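Local coordinates for ankyrin repeat and SOCS box protein 11 (Homo sapiens, PDB 4UUC) that serves, through the ankyrin repeat domain seen here, as the substrate-recognition subunit of a cullin-5-RING E3 ubiquitin ligase that marks targets such as BIK for degradation, at residues N29-T34 / G60-G65; I35-S40 / V66-A71. One frame throughout, in Å; residues are numbered along the deposited sequence.

Interaction 1: residues N29-T34 / G60-G65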
# COMPACT_ATOMS: atom_id res chain seq x y z
N ASN A 29 -14.03 -28.05 -1.63
CA ASN A 29 -12.62 -27.79 -1.88
C ASN A 29 -12.23 -26.35 -1.54
O ASN A 29 -12.55 -25.41 -2.27
CB ASN A 29 -12.30 -28.08 -3.35
CG ASN A 29 -10.85 -27.82 -3.69
OD1 ASN A 29 -9.98 -27.76 -2.81
ND2 ASN A 29 -10.57 -27.67 -4.98
N VAL A 30 -11.52 -26.19 -0.43
CA VAL A 30 -11.10 -24.88 0.05
C VAL A 30 -10.22 -24.14 -0.96
O VAL A 30 -10.24 -22.91 -1.03
CB VAL A 30 -10.35 -25.02 1.40
CG1 VAL A 30 -9.47 -23.81 1.69
CG2 VAL A 30 -11.35 -25.24 2.53
N ASN A 31 -9.46 -24.90 -1.75
CA ASN A 31 -8.45 -24.32 -2.63
C ASN A 31 -8.88 -24.19 -4.09
O ASN A 31 -8.06 -23.86 -4.95
CB ASN A 31 -7.17 -25.14 -2.53
CG ASN A 31 -6.40 -24.86 -1.26
OD1 ASN A 31 -6.23 -23.71 -0.87
ND2 ASN A 31 -5.95 -25.92 -0.59
N LEU A 32 -10.16 -24.43 -4.36
CA LEU A 32 -10.70 -24.23 -5.70
C LEU A 32 -10.50 -22.79 -6.14
O LEU A 32 -10.79 -21.86 -5.38
CB LEU A 32 -12.18 -24.60 -5.75
CG LEU A 32 -12.93 -24.29 -7.05
CD1 LEU A 32 -12.39 -25.11 -8.20
CD2 LEU A 32 -14.42 -24.52 -6.88
N VAL A 33 -10.00 -22.60 -7.36
CA VAL A 33 -9.80 -21.26 -7.89
C VAL A 33 -10.61 -21.05 -9.16
O VAL A 33 -11.03 -22.01 -9.82
CB VAL A 33 -8.30 -20.98 -8.19
CG1 VAL A 33 -7.48 -21.09 -6.92
CG2 VAL A 33 -7.76 -21.92 -9.26
N THR A 34 -10.85 -19.78 -9.48
CA THR A 34 -11.54 -19.41 -10.70
C THR A 34 -10.57 -19.44 -11.87
O THR A 34 -9.40 -19.79 -11.70
CB THR A 34 -12.16 -18.01 -10.59
OG1 THR A 34 -11.12 -17.03 -10.50
CG2 THR A 34 -13.07 -17.91 -9.37
N GLY A 60 -6.30 -25.22 5.33
CA GLY A 60 -5.29 -25.45 4.31
C GLY A 60 -5.26 -24.50 3.13
O GLY A 60 -4.63 -24.81 2.11
N ALA A 61 -5.92 -23.36 3.24
CA ALA A 61 -5.89 -22.37 2.16
C ALA A 61 -4.44 -21.93 1.90
O ALA A 61 -3.63 -21.87 2.83
CB ALA A 61 -6.77 -21.16 2.51
N HIS A 62 -4.13 -21.63 0.64
CA HIS A 62 -2.78 -21.22 0.26
C HIS A 62 -2.55 -19.74 0.55
O HIS A 62 -3.05 -18.86 -0.16
CB HIS A 62 -2.55 -21.50 -1.23
CG HIS A 62 -2.65 -22.95 -1.59
ND1 HIS A 62 -2.30 -23.96 -0.72
CD2 HIS A 62 -3.09 -23.56 -2.72
CE1 HIS A 62 -2.51 -25.13 -1.30
NE2 HIS A 62 -2.98 -24.91 -2.52
N VAL A 63 -1.79 -19.46 1.60
CA VAL A 63 -1.60 -18.10 2.10
C VAL A 63 -0.85 -17.20 1.11
O VAL A 63 -0.97 -15.97 1.17
CB VAL A 63 -0.84 -18.12 3.45
CG1 VAL A 63 0.63 -18.47 3.25
CG2 VAL A 63 -1.00 -16.79 4.18
N ASN A 64 -0.08 -17.80 0.21
CA ASN A 64 0.71 -17.05 -0.76
C ASN A 64 0.26 -17.28 -2.21
O ASN A 64 1.02 -17.07 -3.15
CB ASN A 64 2.20 -17.41 -0.62
CG ASN A 64 2.84 -16.80 0.60
OD1 ASN A 64 2.81 -15.58 0.80
ND2 ASN A 64 3.42 -17.64 1.45
N GLY A 65 -0.99 -17.69 -2.38
CA GLY A 65 -1.55 -17.94 -3.69
C GLY A 65 -1.60 -16.69 -4.55
O GLY A 65 -1.91 -15.61 -4.05
O HOH W 1 -6.48 -21.20 -1.22

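Interaction 2: residues I35-S40 / V66-A71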
# COMPACT_ATOMS: atom_id res chain seq x y z
N ILE A 35 -11.04 -19.06 -13.05
CA ILE A 35 -10.18 -19.03 -14.23
C ILE A 35 -9.10 -17.96 -14.07
O ILE A 35 -8.03 -18.07 -14.65
CB ILE A 35 -10.99 -18.77 -15.52
CG1 ILE A 35 -11.82 -17.49 -15.40
CG2 ILE A 35 -11.89 -19.96 -15.82
CD1 ILE A 35 -12.50 -17.07 -16.69
N ASN A 36 -9.39 -16.94 -13.26
CA ASN A 36 -8.39 -15.93 -12.94
C ASN A 36 -7.55 -16.33 -11.73
O ASN A 36 -6.82 -15.52 -11.16
CB ASN A 36 -9.06 -14.57 -12.68
CG ASN A 36 -9.61 -13.94 -13.95
OD1 ASN A 36 -9.11 -14.19 -15.05
ND2 ASN A 36 -10.64 -13.11 -13.80
N ARG A 37 -7.67 -17.60 -11.34
CA ARG A 37 -6.91 -18.17 -10.23
C ARG A 37 -7.19 -17.45 -8.91
O ARG A 37 -6.30 -17.29 -8.07
CB ARG A 37 -5.41 -18.16 -10.53
CG ARG A 37 -5.04 -18.99 -11.75
CD ARG A 37 -3.55 -19.29 -11.80
NE ARG A 37 -3.21 -20.11 -12.95
CZ ARG A 37 -3.43 -21.42 -13.03
NH1 ARG A 37 -4.00 -22.07 -12.02
NH2 ARG A 37 -3.09 -22.09 -14.13
N VAL A 38 -8.44 -17.03 -8.73
CA VAL A 38 -8.89 -16.42 -7.48
C VAL A 38 -9.46 -17.49 -6.56
O VAL A 38 -10.39 -18.22 -6.94
CB VAL A 38 -9.95 -15.33 -7.73
CG1 VAL A 38 -10.41 -14.71 -6.42
CG2 VAL A 38 -9.40 -14.26 -8.67
N SER A 39 -8.91 -17.58 -5.35
CA SER A 39 -9.39 -18.50 -4.33
C SER A 39 -10.39 -17.82 -3.39
O SER A 39 -10.52 -16.60 -3.40
CB SER A 39 -8.22 -19.05 -3.51
OG SER A 39 -7.73 -18.07 -2.60
N SER A 40 -11.06 -18.61 -2.57
CA SER A 40 -11.97 -18.06 -1.56
C SER A 40 -11.21 -17.18 -0.58
O SER A 40 -11.73 -16.17 -0.10
CB SER A 40 -12.68 -19.19 -0.82
OG SER A 40 -13.56 -19.88 -1.70
N VAL A 66 -1.31 -16.84 -5.84
CA VAL A 66 -1.23 -15.70 -6.75
C VAL A 66 -2.28 -15.80 -7.85
O VAL A 66 -2.44 -16.85 -8.48
CB VAL A 66 0.18 -15.61 -7.39
CG1 VAL A 66 0.31 -14.35 -8.21
CG2 VAL A 66 1.25 -15.64 -6.32
N THR A 67 -3.01 -14.71 -8.07
CA THR A 67 -3.99 -14.63 -9.14
C THR A 67 -3.30 -14.36 -10.47
O THR A 67 -2.10 -14.06 -10.51
CB THR A 67 -5.03 -13.52 -8.90
OG1 THR A 67 -4.42 -12.24 -9.09
CG2 THR A 67 -5.63 -13.62 -7.50
N VAL A 68 -4.05 -14.45 -11.56
CA VAL A 68 -3.52 -14.19 -12.89
C VAL A 68 -2.94 -12.78 -12.99
O VAL A 68 -2.00 -12.53 -13.75
CB VAL A 68 -4.60 -14.37 -13.98
CG1 VAL A 68 -4.10 -13.90 -15.35
CG2 VAL A 68 -5.02 -15.83 -14.06
N HIS A 69 -3.50 -11.85 -12.21
CA HIS A 69 -3.07 -10.46 -12.24
C HIS A 69 -2.01 -10.13 -11.18
O HIS A 69 -1.63 -8.97 -11.02
CB HIS A 69 -4.29 -9.55 -12.05
CG HIS A 69 -5.29 -9.65 -13.16
ND1 HIS A 69 -6.64 -9.53 -12.95
CD2 HIS A 69 -5.13 -9.85 -14.49
CE1 HIS A 69 -7.28 -9.65 -14.10
NE2 HIS A 69 -6.38 -9.85 -15.05
N GLY A 70 -1.52 -11.15 -10.49
CA GLY A 70 -0.39 -11.00 -9.58
C GLY A 70 -0.78 -10.59 -8.17
O GLY A 70 0.05 -10.08 -7.41
N ALA A 71 -2.04 -10.83 -7.81
CA ALA A 71 -2.53 -10.47 -6.48
C ALA A 71 -2.40 -11.65 -5.52
O ALA A 71 -2.72 -12.79 -5.87
CB ALA A 71 -3.98 -10.01 -6.56
O HOH W 2 -4.28 -18.75 -6.95

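Interaction 1: residues N29-T34 / G60-G65
Two successive loops of the ankyrin solenoid, following helices 17-26 and 50-58, meet where the side chain of Asn31 reaches across to Gly60, Ala61 and His62. Its amide is engaged at both ends. ND2 donates to Gly60 O at 3.2 Å in a fairly straight bond (160°) that keeps to the plane of the amide but arrives above the carbonyl plane of Gly60. OD1 receives a weak, bent bond from His62 N at 3.3 Å, and a water that takes the same N-H (3.0 Å from His62 N) donates to Asn31 OD1 as well. Chi1 of -76° puts Asn31 CG anti to its own carbonyl carbon, on the His62 side; the amide is stacked on the imidazole, planes 10° apart, with OD1 over the ring centre and Asn31 CG 3.6 Å from His62 NE2. Gly60 offers its carbonyl from the positive-phi end of the Schellman motif that closes helix 50-58. Within 29-34, Asn29 OD1 accepts from Asn31 N, an Asx turn that overlaps at Asn31 with the type I turn from Asn29 to Leu32. Deeper in, buried Val30, which also leans on Leu56, sets CG1 3.9 Å from Ala61 CB.

Interaction 2: residues I35-S40 / V66-A71
Val38 and Thr67 each hold CG2 anti to their own carbonyl carbon and beside the backbone N, and the two methyls meet at 4.0 Å (Val38 CG2 to Thr67 CG2), the side chains lying side by side and pointing the same way. The same rotamer of Thr67 (chi1 72°) leaves OG1 between its backbone N and carbonyl carbon, turned into its own loop: OG1 accepts from Ala71 N at 3.0 Å and, weakly, from His69 N. Together with Thr67 N to Ala71 O and Gly70 N to Thr67 O, this closes a tight hairpin around the type I turn from Thr67 to Gly70, whose last residue, Gly70, has positive phi, where a CB would jam against the carbonyl O of His69.

Such hairpin loops are the fingers of the ankyrin fold, packed one against the next. Here the neighbouring finger comes from 35-40 and ends at Ser39, the N-cap of helix 40-46; His42 of that helix accepts from Ser39 N and reaches Gly65 O of the following loop, in the manner of the ankyrin TPLH motif.

A single direct hydrogen bond joins the fingers. Val68 N donates to Asn36 O at 3.0 Å, almost straight (170°), with Val68 N 43° out of the plane of the Asn36 carbonyl. Val68 CG2 packs on the same oxygen, 3.4 Å from Asn36 O, and Thr67 CB lies 3.5 Å from Asn36 O. One residue further, Arg37 sets CG 3.9 Å from Val68 CG2, the two side chains crossing at about a right angle, while the chain runs extended from CG to NE and its end leads away from 66-71. A water donates to both Arg37 O, at 2.7 Å, and Val66 O, at 3.1 Å, bridging the two carbonyls across the contact.

How the interactions relate
Both are surface contacts, their centres 10 Å apart, and both pair the loop between helices 17-26 and 40-46 with the loop between helices 50-58 and 73-80. Residues 29-34 and 60-65 meet near the helix ends, where a side-chain amide does the gripping; one of the five touching residues is buried, whereas none of the seven in interaction 2 is. Further along, in 35-40 and 66-71, a backbone-to-backbone bond does the joining, with methyls and CH groups packed on backbone carbonyls and the larger buried surface, 269 against 181 Å². Each contact also has one bridging water. The two are continuous: Val33 of interaction 1 packs with CB on Val38 O and with CG1 on Ser39 CB of interaction 2.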